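Local atomic coordinates of hypothetical protein BACOVA_04980 (Bacteroides ovatus, PDB entry 3UFI), a protein that is a putative cell adhesion protein of the fimbrillin-like family, probably serving as a subunit of pili on the bacterial surface. Residues Ile44-Glu49 with Phe96-Tyr101; Leu138-Thr143 with Val151-Ser156. All coordinates share one frame; numbering follows the deposited sequence.

Contact 1 of 2, residues Ile44-Glu49 with Phe96-Tyr101; sequences IGVTVE and FTLNAY
Val46, Val48, Leu98 and Ala100 meet on one face of an antiparallel strand pair and make its tightly packed side, while the side of Thr47 and Asn99 is more polar, and Thr47 and nearby Glu49 are partly exposed. On the apolar side, Val46 splits its two methyls between neighbours: CG1, anti to the backbone N (chi1 178°), reaches Leu98 CD2 at 3.9 Å, and CG2 turns to Ala100 CB. Val48 lies alongside Leu98, the two side chains pointing the same way, with Val48 CG2 4.0 Å from Leu98 CG. Phe153 and Phe155 of strand 150-156 cover this face, Phe153 touching Val46 and Leu98, Phe155 touching Ala100 and Ile44.

Between the faces runs the antiparallel ladder. Gly45 pairs with Tyr101 and Thr47 with Asn99, each through two backbone bonds, and Thr47 N to Asn99 O is almost straight at 175°. Gly45 has no side chain, and the Tyr101 ring lies where one would stand: Tyr101 CE1 is 3.7 Å from Gly45 CA, and Gly45 N sits above one ring face toward the rim. Tyr101 OH bonds to Asn65 and Gln105 beyond the pair.

At the looser end, in the Asn99 conformer described, ND2 donates to Glu49 OE1 over 2.8 Å; OE1 receives it on its anti lone pair and lies nearly in the Asn99 amide plane, although carboxylate and amide planes are turned 55° apart. Glu49 is poorly ordered, which makes this bond less certain. Asn99 OD1 accepts from Gln141 NE2, and Thr47 OG1 bonds to Asn65 N. The chemistry thus implies a two-faced sheet: hydrocarbon toward Phe153 and Phe155, and on the reverse side an amide-carboxylate network whose outer end, at Glu49, is probably mobile.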
loop_
_atom_site.group_PDB
_atom_site.type_symbol
_atom_site.label_atom_id
_atom_site.label_comp_id
_atom_site.label_asym_id
_atom_site.label_seq_id
_atom_site.Cartn_x
_atom_site.Cartn_y
_atom_site.Cartn_z
ATOM N N ILE A 44 -4.364 7.091 -9.506
ATOM C CA ILE A 44 -3.391 6.108 -9.984
ATOM C C ILE A 44 -2.586 6.715 -11.153
ATOM O O ILE A 44 -3.053 7.642 -11.807
ATOM C CB ILE A 44 -4.097 4.762 -10.395
ATOM C CG1 ILE A 44 -5.065 4.951 -11.610
ATOM C CG2 ILE A 44 -4.775 4.071 -9.169
ATOM C CD1 ILE A 44 -5.622 3.633 -12.253
ATOM N N GLY A 45 -1.391 6.186 -11.384
ATOM C CA GLY A 45 -0.552 6.560 -12.513
ATOM C C GLY A 45 -0.498 5.382 -13.452
ATOM O O GLY A 45 -0.247 4.274 -12.995
ATOM N N VAL A 46 -0.806 5.587 -14.742
ATOM C CA VAL A 46 -0.871 4.534 -15.784
ATOM C C VAL A 46 0.225 4.772 -16.842
ATOM O O VAL A 46 0.371 5.872 -17.380
ATOM C CB VAL A 46 -2.292 4.437 -16.421
ATOM C CG1 VAL A 46 -2.344 3.378 -17.531
ATOM C CG2 VAL A 46 -3.350 4.125 -15.344
ATOM N N THR A 47 1.026 3.727 -17.100
ATOM C CA THR A 47 2.124 3.770 -18.047
ATOM C C THR A 47 1.950 2.681 -19.120
ATOM O O THR A 47 1.708 1.520 -18.786
ATOM C CB THR A 47 3.457 3.593 -17.290
ATOM O OG1 THR A 47 3.564 4.613 -16.300
ATOM C CG2 THR A 47 4.682 3.648 -18.200
ATOM N N VAL A 48 2.150 3.062 -20.390
ATOM C CA VAL A 48 2.194 2.142 -21.531
ATOM C C VAL A 48 3.643 1.663 -21.591
ATOM O O VAL A 48 4.542 2.441 -21.913
ATOM C CB VAL A 48 1.689 2.757 -22.846
ATOM C CG1 VAL A 48 1.853 1.767 -23.999
ATOM C CG2 VAL A 48 0.232 3.185 -22.706
ATOM N N GLU A 49 3.863 0.426 -21.135
ATOM C CA GLU A 49 5.176 -0.202 -21.009
ATOM C C GLU A 49 5.699 -0.661 -22.360
ATOM O O GLU A 49 6.793 -0.271 -22.762
ATOM C CB GLU A 49 5.112 -1.383 -20.008
ATOM C CG GLU A 49 6.339 -2.287 -20.046
ATOM C CD GLU A 49 6.427 -3.383 -19.005
ATOM O OE1 GLU A 49 6.179 -3.095 -17.812
ATOM O OE2 GLU A 49 6.815 -4.517 -19.373
ATOM N N PHE A 96 -0.683 -4.580 -26.008
ATOM C CA PHE A 96 0.127 -3.669 -25.206
ATOM C C PHE A 96 0.252 -4.199 -23.810
ATOM O O PHE A 96 -0.607 -4.956 -23.352
ATOM C CB PHE A 96 -0.501 -2.268 -25.162
ATOM C CG PHE A 96 -0.665 -1.590 -26.503
ATOM C CD1 PHE A 96 -1.752 -1.885 -27.323
ATOM C CD2 PHE A 96 0.251 -0.632 -26.933
ATOM C CE1 PHE A 96 -1.892 -1.265 -28.564
ATOM C CE2 PHE A 96 0.094 0.004 -28.160
ATOM C CZ PHE A 96 -0.972 -0.313 -28.969
ATOM N N THR A 97 1.328 -3.809 -23.139
ATOM C CA THR A 97 1.564 -4.060 -21.736
ATOM C C THR A 97 1.455 -2.718 -21.039
ATOM O O THR A 97 2.087 -1.752 -21.460
ATOM C CB THR A 97 2.891 -4.759 -21.458
ATOM O OG1 THR A 97 2.898 -6.009 -22.138
ATOM C CG2 THR A 97 3.117 -4.986 -19.959
ATOM N N LEU A 98 0.631 -2.652 -19.993
ATOM C CA LEU A 98 0.445 -1.429 -19.215
ATOM C C LEU A 98 0.680 -1.701 -17.763
ATOM O O LEU A 98 0.323 -2.771 -17.281
ATOM C CB LEU A 98 -0.995 -0.867 -19.388
ATOM C CG LEU A 98 -1.267 0.119 -20.533
ATOM C CD1 LEU A 98 -1.157 -0.559 -21.910
ATOM C CD2 LEU A 98 -2.659 0.719 -20.391
ATOM N N ASN A 99 1.263 -0.740 -17.053
ATOM C CA ASN A 99 1.532 -0.801 -15.610
ATOM C C ASN A 99 0.747 0.267 -14.921
ATOM O O ASN A 99 0.502 1.309 -15.534
ATOM C CB ASN A 99 3.026 -0.577 -15.281
ATOM C CG ASN A 99 3.995 -1.505 -15.932
ATOM O OD1 ASN A 99 3.819 -2.723 -15.951
ATOM N ND2 ASN A 99 5.077 -0.939 -16.430
ATOM N N ALA A 100 0.383 0.070 -13.667
ATOM C CA ALA A 100 -0.299 1.118 -12.934
ATOM C C ALA A 100 0.103 1.048 -11.475
ATOM O O ALA A 100 0.531 -0.002 -11.007
ATOM C CB ALA A 100 -1.813 0.999 -13.107
ATOM N N TYR A 101 0.020 2.181 -10.763
ATOM C CA TYR A 101 0.371 2.191 -9.346
ATOM C C TYR A 101 -0.487 3.204 -8.627
ATOM O O TYR A 101 -1.031 4.103 -9.242
ATOM C CB TYR A 101 1.875 2.492 -9.149
ATOM C CG TYR A 101 2.183 3.959 -9.331
ATOM C CD1 TYR A 101 2.388 4.496 -10.604
ATOM C CD2 TYR A 101 2.179 4.834 -8.244
ATOM C CE1 TYR A 101 2.607 5.855 -10.783
ATOM C CE2 TYR A 101 2.389 6.201 -8.418
ATOM C CZ TYR A 101 2.601 6.707 -9.690
ATOM O OH TYR A 101 2.802 8.055 -9.871
#

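Contact 2 of 2, residues Leu138-Thr143 with Val151-Ser156; sequences LFAQAT and VTFDFS
Ala140 CB sits over one face of the Phe155 ring, 3.9 Å from its centroid and 18° off the ring normal, a CH-pi contact displaced toward the rim. The same methyl lies 3.6 Å from Phe153 CB, so that a single alanine is held between two aromatic residues of the facing strand. Further along, Ala142 CB meets Phe153 CE1 and Val151 CG2, the latter methyl being placed anti to the backbone N. At the other end Leu138 CB approaches Phe155 CD2 at 3.8 Å. Trp38 meets Phe155 edge-to-face.

Direct backbone bonding is confined to one end. Phe139 and Ser156 form a single antiparallel bridge with two bonds, Phe139 N to Ser156 O at 3.2 Å and Ser156 N to Phe139 O at 3.0 Å.

Water takes over where the strands part. Water 1 accepts from Asp154 N and donates, weakly, to Gln141 O; water 2 accepts from Gln141 N at 3.0 Å and donates to Asp154 O at 2.8 Å. Between them they link the backbone polar groups of Gln141 and Asp154. In the conformer described, Asp154 OD2 accepts from Asn22 ND2 on strand 16-25.

Strands 138-146 and 150-156, antiparallel and consecutive in the chain, thus join the strand beside 95-102 to the one beside 16-25. The chemistry implies a seam that is only partly zipped: one bridge pairs Phe139 with Ser156, two waters link Gln141 and Asp154, and the alanine methyls pack on Phe153 and Phe155.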
loop_
_atom_site.group_PDB
_atom_site.type_symbol
_atom_site.label_atom_id
_atom_site.label_comp_id
_atom_site.label_asym_id
_atom_site.label_seq_id
_atom_site.Cartn_x
_atom_site.Cartn_y
_atom_site.Cartn_z
ATOM N N LEU A 138 0.372 0.371 -4.188
ATOM C CA LEU A 138 -0.256 -0.681 -4.984
ATOM C C LEU A 138 0.385 -0.729 -6.333
ATOM O O LEU A 138 0.800 0.305 -6.829
ATOM C CB LEU A 138 -1.779 -0.453 -5.155
ATOM C CG LEU A 138 -2.630 -0.099 -3.933
ATOM C CD1 LEU A 138 -4.085 0.047 -4.324
ATOM C CD2 LEU A 138 -2.531 -1.145 -2.867
ATOM N N PHE A 139 0.474 -1.918 -6.938
ATOM C CA PHE A 139 1.017 -2.040 -8.285
ATOM C C PHE A 139 0.191 -3.021 -9.083
ATOM O O PHE A 139 -0.298 -4.003 -8.533
ATOM C CB PHE A 139 2.492 -2.475 -8.254
ATOM C CG PHE A 139 3.094 -2.782 -9.613
ATOM C CD1 PHE A 139 3.606 -1.761 -10.413
ATOM C CD2 PHE A 139 3.125 -4.090 -10.103
ATOM C CE1 PHE A 139 4.157 -2.046 -11.669
ATOM C CE2 PHE A 139 3.676 -4.373 -11.352
ATOM C CZ PHE A 139 4.187 -3.350 -12.129
ATOM N N ALA A 140 0.079 -2.787 -10.405
ATOM C CA ALA A 140 -0.605 -3.707 -11.319
ATOM C C ALA A 140 0.097 -3.712 -12.654
ATOM O O ALA A 140 0.691 -2.722 -13.046
ATOM C CB ALA A 140 -2.062 -3.301 -11.502
ATOM N N GLN A 141 0.066 -4.830 -13.330
ATOM C CA GLN A 141 0.570 -4.917 -14.691
ATOM C C GLN A 141 -0.439 -5.720 -15.491
ATOM O O GLN A 141 -0.842 -6.801 -15.061
ATOM C CB GLN A 141 1.986 -5.489 -14.790
ATOM C CG GLN A 141 2.411 -5.605 -16.256
ATOM C CD GLN A 141 3.798 -6.132 -16.440
ATOM O OE1 GLN A 141 4.025 -7.346 -16.496
ATOM N NE2 GLN A 141 4.741 -5.220 -16.583
ATOM N N ALA A 142 -0.912 -5.145 -16.598
ATOM C CA ALA A 142 -1.874 -5.777 -17.508
ATOM C C ALA A 142 -1.210 -6.072 -18.846
ATOM O O ALA A 142 -0.636 -5.177 -19.469
ATOM C CB ALA A 142 -3.086 -4.867 -17.702
ATOM N N THR A 143 -1.260 -7.337 -19.279
ATOM C CA THR A 143 -0.711 -7.763 -20.574
ATOM C C THR A 143 -1.892 -8.032 -21.522
ATOM O O THR A 143 -3.013 -8.207 -21.055
ATOM C CB THR A 143 0.191 -8.985 -20.412
ATOM O OG1 THR A 143 -0.592 -10.046 -19.863
ATOM C CG2 THR A 143 1.407 -8.710 -19.530
ATOM N N VAL A 151 -9.895 -1.932 -19.931
ATOM C CA VAL A 151 -8.834 -2.732 -19.298
ATOM C C VAL A 151 -9.040 -2.634 -17.788
ATOM O O VAL A 151 -9.271 -1.537 -17.274
ATOM C CB VAL A 151 -7.375 -2.352 -19.729
ATOM C CG1 VAL A 151 -7.126 -0.850 -19.637
ATOM C CG2 VAL A 151 -6.316 -3.123 -18.913
ATOM N N THR A 152 -8.943 -3.765 -17.090
ATOM C CA THR A 152 -9.005 -3.796 -15.632
ATOM C C THR A 152 -7.653 -4.178 -15.065
ATOM O O THR A 152 -7.167 -5.279 -15.320
ATOM C CB THR A 152 -10.078 -4.756 -15.100
ATOM O OG1 THR A 152 -11.321 -4.386 -15.666
ATOM C CG2 THR A 152 -10.189 -4.707 -13.538
ATOM N N PHE A 153 -7.067 -3.297 -14.262
ATOM C CA PHE A 153 -5.831 -3.618 -13.577
ATOM C C PHE A 153 -6.126 -4.390 -12.298
ATOM O O PHE A 153 -7.085 -4.059 -11.588
ATOM C CB PHE A 153 -5.060 -2.334 -13.209
ATOM C CG PHE A 153 -4.482 -1.592 -14.376
ATOM C CD1 PHE A 153 -3.325 -2.044 -15.004
ATOM C CD2 PHE A 153 -5.072 -0.424 -14.834
ATOM C CE1 PHE A 153 -2.783 -1.351 -16.090
ATOM C CE2 PHE A 153 -4.509 0.290 -15.901
ATOM C CZ PHE A 153 -3.376 -0.189 -16.529
ATOM N N ASP A 154 -5.321 -5.418 -12.010
ATOM C CA ASP A 154 -5.430 -6.161 -10.757
ATOM C C ASP A 154 -4.288 -5.720 -9.841
ATOM O O ASP A 154 -3.152 -6.176 -9.996
ATOM C CB ASP A 154 -5.433 -7.688 -10.954
ATOM C CG ASP A 154 -5.741 -8.429 -9.660
ATOM O OD1 ASP A 154 -6.504 -7.881 -8.826
ATOM O OD2 ASP A 154 -5.210 -9.547 -9.475
ATOM N N PHE A 155 -4.569 -4.782 -8.939
ATOM C CA PHE A 155 -3.571 -4.223 -8.026
ATOM C C PHE A 155 -3.338 -5.107 -6.817
ATOM O O PHE A 155 -4.264 -5.722 -6.293
ATOM C CB PHE A 155 -3.993 -2.827 -7.541
ATOM C CG PHE A 155 -4.036 -1.734 -8.585
ATOM C CD1 PHE A 155 -5.208 -1.472 -9.294
ATOM C CD2 PHE A 155 -2.944 -0.889 -8.777
ATOM C CE1 PHE A 155 -5.279 -0.403 -10.199
ATOM C CE2 PHE A 155 -3.011 0.174 -9.690
ATOM C CZ PHE A 155 -4.176 0.406 -10.398
ATOM N N SER A 156 -2.091 -5.153 -6.369
ATOM C CA SER A 156 -1.697 -5.841 -5.135
ATOM C C SER A 156 -1.065 -4.851 -4.204
ATOM O O SER A 156 -0.337 -3.989 -4.672
ATOM C CB SER A 156 -0.698 -6.959 -5.418
ATOM O OG SER A 156 -1.355 -8.062 -6.004
HETATM O O HOH W 1 -3.521 -6.061 -14.073
HETATM O O HOH W 2 -1.356 -7.132 -11.978
#

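Following the chain from the N terminus, strand 43-51 leads through strands 66-72 and 75-78 before strand 95-102 returns, and contact 1 closes this long excursion. Contact 2 comes afterwards, closing a short hairpin-like turn between strands 138-146 and 150-156; the two loops lie in series, neither nesting nor crossing. In space they adjoin, with centres about 8 Å apart, because strand 95-102 pairs with strand 138-146: Leu98 O lies 2.8 Å from Ala142 N, a probable hydrogen bond. Strand 150-156 also runs parallel to strand 16-25, so contact 2, with that parallel pairing, joins strand 16-25 to strand 138-146, and through strand 95-102 to contact 1.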